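Local coordinates for protein probable porin (Pseudomonas aeruginosa, PDB 2Y0H) that probably forms a channel that lets small solutes cross the bacterial outer membrane, at residues Y197-D202 with G233-A238; Q206-L211 with D226-D231; H259-G264 with L304-D309; M321-Q326 with E343-L348. All coordinates share one frame; numbering follows the deposited sequence.

From the N terminus, the first of the four contacts along the chain is interaction 1, where 197-202 meets 233-238 at the ends of barrel strands 191-200 and 221-234. Interaction 2 lies wholly within that excursion and pairs the intervening strand 204-216 with 221-234 as a hairpin; the two contacts touch directly, G198 O lying close to Q206 N. Interaction 3 then opens separately, closing a longer excursion from 259-264 to 304-309, and interaction 4 closes the hairpin of strands 318-330 and 339-351. No two of these excursions cross. Strands 300-309 and 318-330 are neighbours, so interactions 3 and 4 form one continuous patch, while interaction 1 lies across the closed antiparallel barrel.

Interaction 1: Y197-D202 with G233-A238; sequences YGQLKD and GEDGAA
A type II' beta turn running from D235 to A238, just beyond strand 221-234, docks against D202 in the tight connection that follows strand 191-200. The turn is closed by its own backbone bond, A238 N to D235 O (2.9 Å). G236 occupies its second position at positive phi, and with no side chain there D202 OD1 can come within 3.4 Å of G236 CA. The same OD1 accepts A237 N at 2.9 Å, approached from above the carboxylate plane, so the D202 side chain holds the turn by the NH of its third residue, A237.

D235 answers with both of its oxygens. Its CG is anti to the backbone N (chi1 176°), which carries the carboxylate across to 197-202. Q199 NE2, at the tip of an extended chain, donates almost straight to D235 OD1 (2.8 Å, 175°), with the amide and carboxylate planes nearly perpendicular. D235 OD2 uses its anti lone pair to accept D202 N, also at 2.8 Å. Outside the segments, R205 forms a salt bridge with D235 OD1, and N179 holds Q199 OE1.

An aspartate suits position 235 because one buried group can bind a side-chain amide, a backbone NH and an arginine together. D202 OD1 and D235 OD2 are 4.5 Å apart, close enough for some repulsion if both are ionised, which the R205 salt bridge would help to offset, probably favouring the ionised form of D235.

Interaction 2: Q206-L211 with D226-D231; sequences QHYLGL and DLRYFD
Y208 and F230 make the main side-chain contact of this antiparallel hairpin. Y208 CD1 sits over one face of the F230 ring, toward its rim, 3.2 Å from F230 CE1, and the two planes are inclined at 44°. With CG anti to the backbone N (chi1 165°), the Y208 ring runs along its own strand and lies over G210 N; glycine, with no side chain, accommodates it. Y208 OH ends against the aliphatic part of R228, 3.6 Å from CG.

Backbone bonds join H207 with D231, L209 with Y229 and L211 with L227, each pair linked in both directions; H207 N to D231 O is typical at 2.8 Å. On the face bearing these pairs, leucines suit the membrane side of a barrel, and L211 CB meets L227 CB at 4.2 Å. A bound detergent touches H207 and D231.

Ionic contacts lie on the face shared by Y208 and F230. R228 grips D226 side-on, NE to OD1 at 3.0 Å and NH2 to OD2 at 2.8 Å, and its guanidinium also meets Y284 in a cation-pi contact.

The face with Y208, R228 and F230 is turned to the barrel interior, whereas the leucines opposite probably meet the membrane; the arginine charge is probably balanced locally by D226.

Interaction 3: H259-G264 with L304-D309; sequences HAFGIG and LRYDYD
H259 and Y306 join rim to rim through a hydrogen bond between ND1 and OH (2.8 Å), the hydroxyl lying near the plane of the imidazole edge. Y308 reaches the same imidazole differently: its CE1 stands over one face, 3.4 Å from H259 CE1. Further along, F261 lies beside Y306 and points the same way, their CE1 atoms 3.5 Å apart and their planes at 41°. I263 CG1 and L304 CD2 extend this outer face in aliphatic form.

What positions these rings is the pairing beneath them. A260 exchanges two backbone bonds with D307, and G262 two with R305, as in G262 N to R305 O at 2.8 Å. Y306 has CG anti to the backbone N (chi1 173°), which sends its ring across to the strand of H259.

On the opposite face, small A260 and G262 sit beside an ion pair. R305 grips D307 side-on, NE to OD1 at 2.9 Å and NH2 to OD2 at 3.0 Å, and both residues touch M321 of the next strand.

The cluster is consistent with the aromatic girdle of outer-membrane barrels: the bond between H259 ND1 and Y306 OH gives each polar atom a partner on a largely aromatic and aliphatic surface, leaving the charges to the inner wall.

Interaction 4: M321-Q326 with E343-L348; sequences MTRYVQ and ERNTDL
R323 and N345 form the tight part of this contact. R323 CG lies between its backbone N and carbonyl carbon (chi1 59°), a crowded position from which the extended chain crosses toward N345. There NE and NH2 converge on N345 OD1 at 3.2 and 3.3 Å, with the oxygen close to the guanidinium plane. N345 OD1 also accepts from A290 N, and ND2 of the amide donates to E343 OE2 (3.0 Å), so asparagine serves as acceptor and donor at once. M321 CE rests over one face of the R323 guanidinium and touches D347 OD2 at 3.5 Å; that carboxylate forms a salt bridge with R365.

The two strands belong to the hairpin 318-330 and 339-351 of the barrel wall, and paired backbone bonds join M321 with D347, R323 with N345 and V325 with E343. The long connection between strands 259-269 and 300-309 packs against their inward face, and its Y291 N and Q292 N bind the E343 carboxylate.

On the outward face T322 and T346 are still a close pair, lying side by side and sharing a hydrogen bond between their OG1 atoms (3.0 Å); small and beta-branched, both are well suited to strand. The looser part is Y324 with R344: Y324 CD1 stands over one face of the R344 guanidinium, 4.0 Å from NE, while Y324 OH donates to Q326 OE1, whose residue touches a bound detergent. R344 itself is exposed, its chain bent at chi2 and chi3.

Interaction 1: Y197-D202 with G233-A238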
# COMPACT_ATOMS: atom_id res chain seq x y z
N TYR A 197 4.76 -7.72 -13.80
CA TYR A 197 5.85 -8.63 -13.52
C TYR A 197 6.84 -7.93 -12.59
O TYR A 197 7.28 -6.82 -12.87
CB TYR A 197 6.54 -9.04 -14.84
CG TYR A 197 7.77 -9.92 -14.68
CD1 TYR A 197 7.66 -11.23 -14.24
CD2 TYR A 197 9.04 -9.43 -14.96
CE1 TYR A 197 8.78 -12.04 -14.09
CE2 TYR A 197 10.18 -10.24 -14.82
CZ TYR A 197 10.03 -11.54 -14.38
OH TYR A 197 11.14 -12.35 -14.23
N GLY A 198 7.16 -8.57 -11.47
CA GLY A 198 8.15 -8.05 -10.54
C GLY A 198 9.31 -9.03 -10.42
O GLY A 198 9.10 -10.24 -10.28
N GLN A 199 10.54 -8.54 -10.50
CA GLN A 199 11.70 -9.41 -10.37
C GLN A 199 12.74 -8.81 -9.46
O GLN A 199 13.39 -7.84 -9.83
CB GLN A 199 12.34 -9.67 -11.73
CG GLN A 199 13.67 -10.41 -11.64
CD GLN A 199 14.45 -10.35 -12.95
OE1 GLN A 199 14.62 -9.28 -13.53
NE2 GLN A 199 14.90 -11.51 -13.44
N LEU A 200 12.91 -9.39 -8.27
CA LEU A 200 14.01 -8.99 -7.41
C LEU A 200 15.16 -9.87 -7.84
O LEU A 200 15.17 -11.06 -7.51
CB LEU A 200 13.69 -9.26 -5.94
CG LEU A 200 14.17 -8.23 -4.91
CD1 LEU A 200 14.29 -8.83 -3.50
CD2 LEU A 200 15.44 -7.54 -5.33
N LYS A 201 16.09 -9.30 -8.59
CA LYS A 201 17.14 -10.07 -9.26
C LYS A 201 17.85 -11.05 -8.34
O LYS A 201 18.32 -10.68 -7.27
CB LYS A 201 18.16 -9.15 -9.92
CG LYS A 201 19.04 -9.88 -10.95
CD LYS A 201 20.18 -9.01 -11.46
CE LYS A 201 20.94 -9.71 -12.60
NZ LYS A 201 21.42 -11.08 -12.23
N ASP A 202 17.92 -12.30 -8.77
CA ASP A 202 18.50 -13.39 -7.98
C ASP A 202 17.76 -13.83 -6.72
O ASP A 202 18.25 -14.68 -5.98
CB ASP A 202 19.97 -13.11 -7.65
CG ASP A 202 20.85 -13.30 -8.84
OD1 ASP A 202 20.53 -14.20 -9.66
OD2 ASP A 202 21.85 -12.55 -8.97
N GLY A 233 7.79 -17.19 -7.81
CA GLY A 233 8.79 -18.24 -7.76
C GLY A 233 10.17 -17.64 -7.58
O GLY A 233 10.33 -16.42 -7.48
N GLU A 234 11.18 -18.49 -7.54
CA GLU A 234 12.54 -18.03 -7.32
C GLU A 234 13.05 -17.38 -8.59
O GLU A 234 12.46 -17.54 -9.66
CB GLU A 234 13.45 -19.20 -6.94
CG GLU A 234 13.76 -20.15 -8.08
CD GLU A 234 14.57 -21.34 -7.62
OE1 GLU A 234 14.16 -21.97 -6.61
OE2 GLU A 234 15.62 -21.65 -8.25
N ASP A 235 14.14 -16.64 -8.48
CA ASP A 235 14.77 -16.05 -9.65
C ASP A 235 16.28 -16.24 -9.57
O ASP A 235 16.87 -16.09 -8.50
CB ASP A 235 14.43 -14.56 -9.74
CG ASP A 235 15.14 -13.87 -10.90
OD1 ASP A 235 14.60 -13.88 -12.02
OD2 ASP A 235 16.24 -13.33 -10.69
N GLY A 236 16.90 -16.55 -10.70
CA GLY A 236 18.35 -16.57 -10.81
C GLY A 236 19.02 -17.51 -9.83
O GLY A 236 18.60 -18.66 -9.68
N ALA A 237 20.05 -17.02 -9.13
CA ALA A 237 20.77 -17.83 -8.15
C ALA A 237 19.91 -18.19 -6.95
O ALA A 237 20.25 -19.08 -6.18
CB ALA A 237 22.04 -17.13 -7.70
N ALA A 238 18.79 -17.49 -6.80
CA ALA A 238 17.86 -17.79 -5.70
C ALA A 238 18.59 -17.76 -4.35
O ALA A 238 18.56 -18.72 -3.60
CB ALA A 238 17.19 -19.15 -5.93

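Interaction 2: Q206-L211 with D226-D231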
# COMPACT_ATOMS: atom_id res chain seq x y z
N GLN A 206 7.69 -12.50 -9.79
CA GLN A 206 6.28 -12.49 -9.44
C GLN A 206 5.42 -11.99 -10.60
O GLN A 206 5.65 -10.90 -11.13
CB GLN A 206 6.08 -11.59 -8.22
CG GLN A 206 4.69 -11.57 -7.68
CD GLN A 206 4.64 -10.90 -6.31
OE1 GLN A 206 4.56 -9.69 -6.21
NE2 GLN A 206 4.69 -11.70 -5.25
N HIS A 207 4.42 -12.78 -10.97
CA HIS A 207 3.49 -12.39 -12.02
C HIS A 207 2.18 -12.03 -11.37
O HIS A 207 1.74 -12.71 -10.46
CB HIS A 207 3.24 -13.54 -13.02
CG HIS A 207 4.46 -13.95 -13.79
ND1 HIS A 207 4.78 -13.42 -15.02
CD2 HIS A 207 5.43 -14.85 -13.50
CE1 HIS A 207 5.89 -13.97 -15.46
NE2 HIS A 207 6.31 -14.83 -14.55
N TYR A 208 1.55 -10.97 -11.86
CA TYR A 208 0.29 -10.50 -11.32
C TYR A 208 -0.72 -10.37 -12.43
O TYR A 208 -0.43 -9.81 -13.49
CB TYR A 208 0.45 -9.14 -10.65
CG TYR A 208 -0.86 -8.43 -10.37
CD1 TYR A 208 -1.64 -8.78 -9.27
CD2 TYR A 208 -1.32 -7.40 -11.19
CE1 TYR A 208 -2.84 -8.14 -9.00
CE2 TYR A 208 -2.53 -6.75 -10.91
CZ TYR A 208 -3.28 -7.13 -9.82
OH TYR A 208 -4.48 -6.52 -9.51
N LEU A 209 -1.93 -10.87 -12.16
CA LEU A 209 -3.05 -10.67 -13.06
C LEU A 209 -4.24 -10.14 -12.26
O LEU A 209 -4.65 -10.72 -11.26
CB LEU A 209 -3.43 -11.98 -13.75
CG LEU A 209 -4.32 -11.74 -14.97
CD1 LEU A 209 -3.50 -11.00 -16.00
CD2 LEU A 209 -4.86 -13.06 -15.55
N GLY A 210 -4.79 -9.02 -12.72
CA GLY A 210 -5.93 -8.43 -12.06
C GLY A 210 -7.06 -8.15 -13.03
O GLY A 210 -6.84 -7.72 -14.16
N LEU A 211 -8.28 -8.39 -12.58
CA LEU A 211 -9.46 -8.17 -13.40
C LEU A 211 -10.41 -7.32 -12.59
O LEU A 211 -10.92 -7.76 -11.55
CB LEU A 211 -10.09 -9.51 -13.75
CG LEU A 211 -10.65 -9.71 -15.15
CD1 LEU A 211 -10.93 -11.19 -15.39
CD2 LEU A 211 -11.91 -8.89 -15.33
N ASP A 226 -13.25 -7.19 -7.79
CA ASP A 226 -11.82 -6.91 -7.83
C ASP A 226 -11.13 -8.26 -7.64
O ASP A 226 -11.03 -8.75 -6.51
CB ASP A 226 -11.46 -5.94 -6.71
CG ASP A 226 -10.00 -5.46 -6.74
OD1 ASP A 226 -9.14 -6.03 -7.43
OD2 ASP A 226 -9.71 -4.50 -6.01
N LEU A 227 -10.70 -8.87 -8.75
CA LEU A 227 -10.13 -10.21 -8.74
C LEU A 227 -8.62 -10.11 -8.95
O LEU A 227 -8.17 -9.36 -9.83
CB LEU A 227 -10.73 -11.07 -9.85
CG LEU A 227 -12.26 -11.14 -10.04
CD1 LEU A 227 -12.62 -12.19 -11.12
CD2 LEU A 227 -12.98 -11.44 -8.74
N ARG A 228 -7.84 -10.85 -8.17
CA ARG A 228 -6.38 -10.73 -8.24
C ARG A 228 -5.67 -12.08 -8.15
O ARG A 228 -6.06 -12.95 -7.38
CB ARG A 228 -5.85 -9.83 -7.12
CG ARG A 228 -6.40 -8.43 -7.14
CD ARG A 228 -5.86 -7.60 -5.98
NE ARG A 228 -6.64 -6.38 -5.81
CZ ARG A 228 -6.45 -5.51 -4.83
NH1 ARG A 228 -5.48 -5.70 -3.94
NH2 ARG A 228 -7.22 -4.43 -4.75
N TYR A 229 -4.61 -12.22 -8.93
CA TYR A 229 -3.83 -13.45 -8.90
C TYR A 229 -2.34 -13.15 -8.98
O TYR A 229 -1.88 -12.40 -9.85
CB TYR A 229 -4.25 -14.40 -10.02
CG TYR A 229 -3.45 -15.69 -10.10
CD1 TYR A 229 -3.57 -16.68 -9.12
CD2 TYR A 229 -2.58 -15.93 -11.16
CE1 TYR A 229 -2.83 -17.86 -9.20
CE2 TYR A 229 -1.84 -17.11 -11.24
CZ TYR A 229 -1.98 -18.07 -10.26
OH TYR A 229 -1.25 -19.24 -10.34
N PHE A 230 -1.58 -13.73 -8.06
CA PHE A 230 -0.14 -13.60 -8.10
C PHE A 230 0.48 -14.99 -8.18
O PHE A 230 0.08 -15.90 -7.47
CB PHE A 230 0.39 -12.93 -6.83
CG PHE A 230 0.01 -11.47 -6.65
CD1 PHE A 230 0.84 -10.45 -7.13
CD2 PHE A 230 -1.12 -11.11 -5.93
CE1 PHE A 230 0.53 -9.12 -6.91
CE2 PHE A 230 -1.45 -9.76 -5.71
CZ PHE A 230 -0.64 -8.77 -6.20
N ASP A 231 1.50 -15.13 -9.02
CA ASP A 231 2.30 -16.34 -9.05
C ASP A 231 3.75 -15.93 -8.77
O ASP A 231 4.32 -15.12 -9.50
CB ASP A 231 2.17 -17.00 -10.43
CG ASP A 231 2.66 -18.44 -10.45
OD1 ASP A 231 3.74 -18.72 -9.93
OD2 ASP A 231 1.95 -19.31 -11.01

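Interaction 3: H259-G264 with L304-D309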
# COMPACT_ATOMS: atom_id res chain seq x y z
N HIS A 259 -23.97 3.76 1.68
CA HIS A 259 -23.48 2.51 2.27
C HIS A 259 -22.61 1.73 1.29
O HIS A 259 -22.79 1.84 0.09
CB HIS A 259 -24.66 1.61 2.63
CG HIS A 259 -25.70 2.27 3.46
ND1 HIS A 259 -25.75 2.14 4.84
CD2 HIS A 259 -26.75 3.06 3.12
CE1 HIS A 259 -26.79 2.82 5.30
NE2 HIS A 259 -27.41 3.39 4.28
N ALA A 260 -21.69 0.92 1.82
CA ALA A 260 -20.99 -0.08 1.01
C ALA A 260 -20.81 -1.37 1.80
O ALA A 260 -20.45 -1.34 2.98
CB ALA A 260 -19.64 0.44 0.52
N PHE A 261 -21.07 -2.50 1.15
CA PHE A 261 -21.00 -3.82 1.77
C PHE A 261 -20.05 -4.71 0.98
O PHE A 261 -20.24 -4.93 -0.21
CB PHE A 261 -22.39 -4.47 1.80
CG PHE A 261 -23.48 -3.59 2.37
CD1 PHE A 261 -23.78 -3.60 3.72
CD2 PHE A 261 -24.23 -2.76 1.54
CE1 PHE A 261 -24.78 -2.80 4.24
CE2 PHE A 261 -25.24 -1.95 2.06
CZ PHE A 261 -25.51 -1.98 3.41
N GLY A 262 -19.02 -5.22 1.65
CA GLY A 262 -17.99 -5.99 0.98
C GLY A 262 -17.72 -7.38 1.53
O GLY A 262 -17.84 -7.62 2.74
N ILE A 263 -17.36 -8.29 0.63
CA ILE A 263 -16.85 -9.61 0.97
C ILE A 263 -15.52 -9.81 0.26
O ILE A 263 -15.36 -9.49 -0.92
CB ILE A 263 -17.79 -10.74 0.50
CG1 ILE A 263 -19.22 -10.49 0.95
CG2 ILE A 263 -17.33 -12.08 1.05
CD1 ILE A 263 -20.09 -11.72 0.85
N GLY A 264 -14.56 -10.36 1.00
CA GLY A 264 -13.27 -10.70 0.45
C GLY A 264 -12.93 -12.15 0.72
O GLY A 264 -13.26 -12.69 1.79
N LEU A 304 -15.45 -9.57 5.79
CA LEU A 304 -16.67 -8.77 5.69
C LEU A 304 -16.33 -7.32 6.05
O LEU A 304 -15.63 -7.06 7.04
CB LEU A 304 -17.77 -9.31 6.61
CG LEU A 304 -18.26 -10.73 6.31
CD1 LEU A 304 -19.27 -11.19 7.35
CD2 LEU A 304 -18.85 -10.84 4.91
N ARG A 305 -16.81 -6.38 5.24
CA ARG A 305 -16.53 -4.97 5.45
C ARG A 305 -17.77 -4.10 5.21
O ARG A 305 -18.52 -4.31 4.25
CB ARG A 305 -15.41 -4.52 4.51
CG ARG A 305 -15.17 -3.02 4.51
CD ARG A 305 -13.99 -2.63 3.59
NE ARG A 305 -13.90 -1.19 3.46
CZ ARG A 305 -12.79 -0.51 3.15
NH1 ARG A 305 -11.63 -1.15 2.92
NH2 ARG A 305 -12.84 0.81 3.08
N TYR A 306 -17.95 -3.11 6.07
CA TYR A 306 -19.05 -2.16 5.91
C TYR A 306 -18.53 -0.74 5.94
O TYR A 306 -17.71 -0.39 6.78
CB TYR A 306 -20.08 -2.36 7.03
CG TYR A 306 -21.15 -1.30 7.02
CD1 TYR A 306 -22.10 -1.25 6.00
CD2 TYR A 306 -21.20 -0.33 8.01
CE1 TYR A 306 -23.08 -0.27 5.99
CE2 TYR A 306 -22.18 0.64 8.01
CZ TYR A 306 -23.11 0.67 6.99
OH TYR A 306 -24.07 1.64 6.99
N ASP A 307 -19.01 0.08 5.01
CA ASP A 307 -18.66 1.50 4.98
C ASP A 307 -19.89 2.38 5.07
O ASP A 307 -20.95 2.04 4.54
CB ASP A 307 -17.91 1.85 3.70
CG ASP A 307 -16.58 1.15 3.59
OD1 ASP A 307 -16.55 -0.01 3.08
OD2 ASP A 307 -15.57 1.75 4.01
N TYR A 308 -19.75 3.51 5.76
CA TYR A 308 -20.81 4.50 5.76
C TYR A 308 -20.27 5.93 5.59
O TYR A 308 -19.34 6.34 6.29
CB TYR A 308 -21.69 4.39 7.00
CG TYR A 308 -22.95 5.23 6.87
CD1 TYR A 308 -23.91 4.92 5.91
CD2 TYR A 308 -23.15 6.35 7.67
CE1 TYR A 308 -25.06 5.70 5.77
CE2 TYR A 308 -24.29 7.13 7.54
CZ TYR A 308 -25.24 6.80 6.59
OH TYR A 308 -26.37 7.58 6.45
N ASP A 309 -20.84 6.64 4.62
CA ASP A 309 -20.58 8.06 4.41
C ASP A 309 -21.71 8.85 5.10
O ASP A 309 -22.89 8.67 4.78
CB ASP A 309 -20.48 8.36 2.91
CG ASP A 309 -20.08 9.83 2.61
OD1 ASP A 309 -20.27 10.71 3.46
OD2 ASP A 309 -19.58 10.09 1.50

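Interaction 4: M321-Q326 with E343-L348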
# COMPACT_ATOMS: atom_id res chain seq x y z
N MET A 321 -15.72 3.02 8.77
CA MET A 321 -15.36 1.75 8.13
C MET A 321 -15.14 0.70 9.21
O MET A 321 -14.41 0.93 10.16
CB MET A 321 -14.10 1.89 7.27
CG MET A 321 -13.76 0.64 6.40
SD MET A 321 -13.07 -0.78 7.28
CE MET A 321 -11.41 -0.21 7.69
N THR A 322 -15.80 -0.45 9.07
CA THR A 322 -15.53 -1.56 9.97
C THR A 322 -15.42 -2.85 9.15
O THR A 322 -16.21 -3.09 8.24
CB THR A 322 -16.57 -1.68 11.10
OG1 THR A 322 -16.11 -2.64 12.07
CG2 THR A 322 -17.94 -2.08 10.55
N ARG A 323 -14.41 -3.64 9.45
CA ARG A 323 -14.17 -4.84 8.68
C ARG A 323 -13.63 -5.93 9.59
O ARG A 323 -13.05 -5.64 10.64
CB ARG A 323 -13.21 -4.56 7.52
CG ARG A 323 -11.84 -4.03 7.97
CD ARG A 323 -10.95 -3.64 6.78
NE ARG A 323 -9.69 -3.04 7.24
CZ ARG A 323 -8.86 -2.36 6.46
NH1 ARG A 323 -9.13 -2.18 5.17
NH2 ARG A 323 -7.75 -1.85 6.98
N TYR A 324 -13.84 -7.17 9.19
CA TYR A 324 -13.44 -8.32 9.97
C TYR A 324 -12.89 -9.35 9.00
O TYR A 324 -13.48 -9.61 7.95
CB TYR A 324 -14.63 -8.87 10.75
CG TYR A 324 -14.38 -10.20 11.43
CD1 TYR A 324 -13.88 -10.26 12.73
CD2 TYR A 324 -14.63 -11.40 10.78
CE1 TYR A 324 -13.65 -11.47 13.36
CE2 TYR A 324 -14.41 -12.61 11.40
CZ TYR A 324 -13.92 -12.64 12.69
OH TYR A 324 -13.68 -13.85 13.30
N VAL A 325 -11.74 -9.92 9.34
CA VAL A 325 -11.12 -10.95 8.52
C VAL A 325 -10.77 -12.11 9.41
O VAL A 325 -10.24 -11.93 10.51
CB VAL A 325 -9.84 -10.44 7.86
CG1 VAL A 325 -9.10 -11.61 7.17
CG2 VAL A 325 -10.15 -9.32 6.87
N GLN A 326 -11.05 -13.31 8.93
CA GLN A 326 -10.79 -14.52 9.70
C GLN A 326 -9.96 -15.47 8.85
O GLN A 326 -10.34 -15.78 7.72
CB GLN A 326 -12.12 -15.16 10.09
CG GLN A 326 -12.01 -16.43 10.92
CD GLN A 326 -13.36 -16.86 11.48
OE1 GLN A 326 -14.06 -16.07 12.11
NE2 GLN A 326 -13.73 -18.11 11.23
N GLU A 343 -9.01 -10.64 12.76
CA GLU A 343 -8.77 -9.24 13.05
C GLU A 343 -10.02 -8.43 12.75
O GLU A 343 -10.73 -8.70 11.78
CB GLU A 343 -7.59 -8.70 12.25
CG GLU A 343 -7.15 -7.29 12.64
CD GLU A 343 -5.84 -6.82 11.97
OE1 GLU A 343 -4.99 -7.68 11.63
OE2 GLU A 343 -5.67 -5.60 11.77
N ARG A 344 -10.30 -7.46 13.60
CA ARG A 344 -11.32 -6.48 13.31
C ARG A 344 -10.68 -5.09 13.30
O ARG A 344 -9.82 -4.80 14.13
CB ARG A 344 -12.45 -6.55 14.34
CG ARG A 344 -13.41 -5.37 14.28
CD ARG A 344 -14.84 -5.85 14.12
NE ARG A 344 -15.07 -7.06 14.90
CZ ARG A 344 -16.24 -7.69 14.96
NH1 ARG A 344 -17.28 -7.21 14.28
NH2 ARG A 344 -16.37 -8.79 15.69
N ASN A 345 -11.09 -4.26 12.35
CA ASN A 345 -10.64 -2.88 12.23
C ASN A 345 -11.87 -2.00 12.19
O ASN A 345 -12.77 -2.24 11.39
CB ASN A 345 -9.87 -2.65 10.93
CG ASN A 345 -8.50 -3.31 10.92
OD1 ASN A 345 -7.88 -3.44 9.86
ND2 ASN A 345 -8.02 -3.71 12.08
N THR A 346 -11.91 -0.99 13.05
CA THR A 346 -12.96 -0.00 12.97
C THR A 346 -12.30 1.36 12.88
O THR A 346 -11.52 1.75 13.75
CB THR A 346 -13.90 -0.05 14.19
OG1 THR A 346 -14.55 -1.32 14.23
CG2 THR A 346 -14.95 1.04 14.10
N ASP A 347 -12.60 2.07 11.80
CA ASP A 347 -12.02 3.38 11.57
C ASP A 347 -13.13 4.41 11.54
O ASP A 347 -14.16 4.21 10.88
CB ASP A 347 -11.25 3.42 10.25
CG ASP A 347 -10.01 2.57 10.29
OD1 ASP A 347 -9.59 2.24 11.41
OD2 ASP A 347 -9.47 2.22 9.22
N LEU A 348 -12.94 5.50 12.26
CA LEU A 348 -13.80 6.65 12.11
C LEU A 348 -12.90 7.76 11.61
O LEU A 348 -11.89 8.09 12.22
CB LEU A 348 -14.45 7.02 13.43
CG LEU A 348 -15.55 8.09 13.37
CD1 LEU A 348 -16.72 7.65 12.48
CD2 LEU A 348 -16.03 8.44 14.77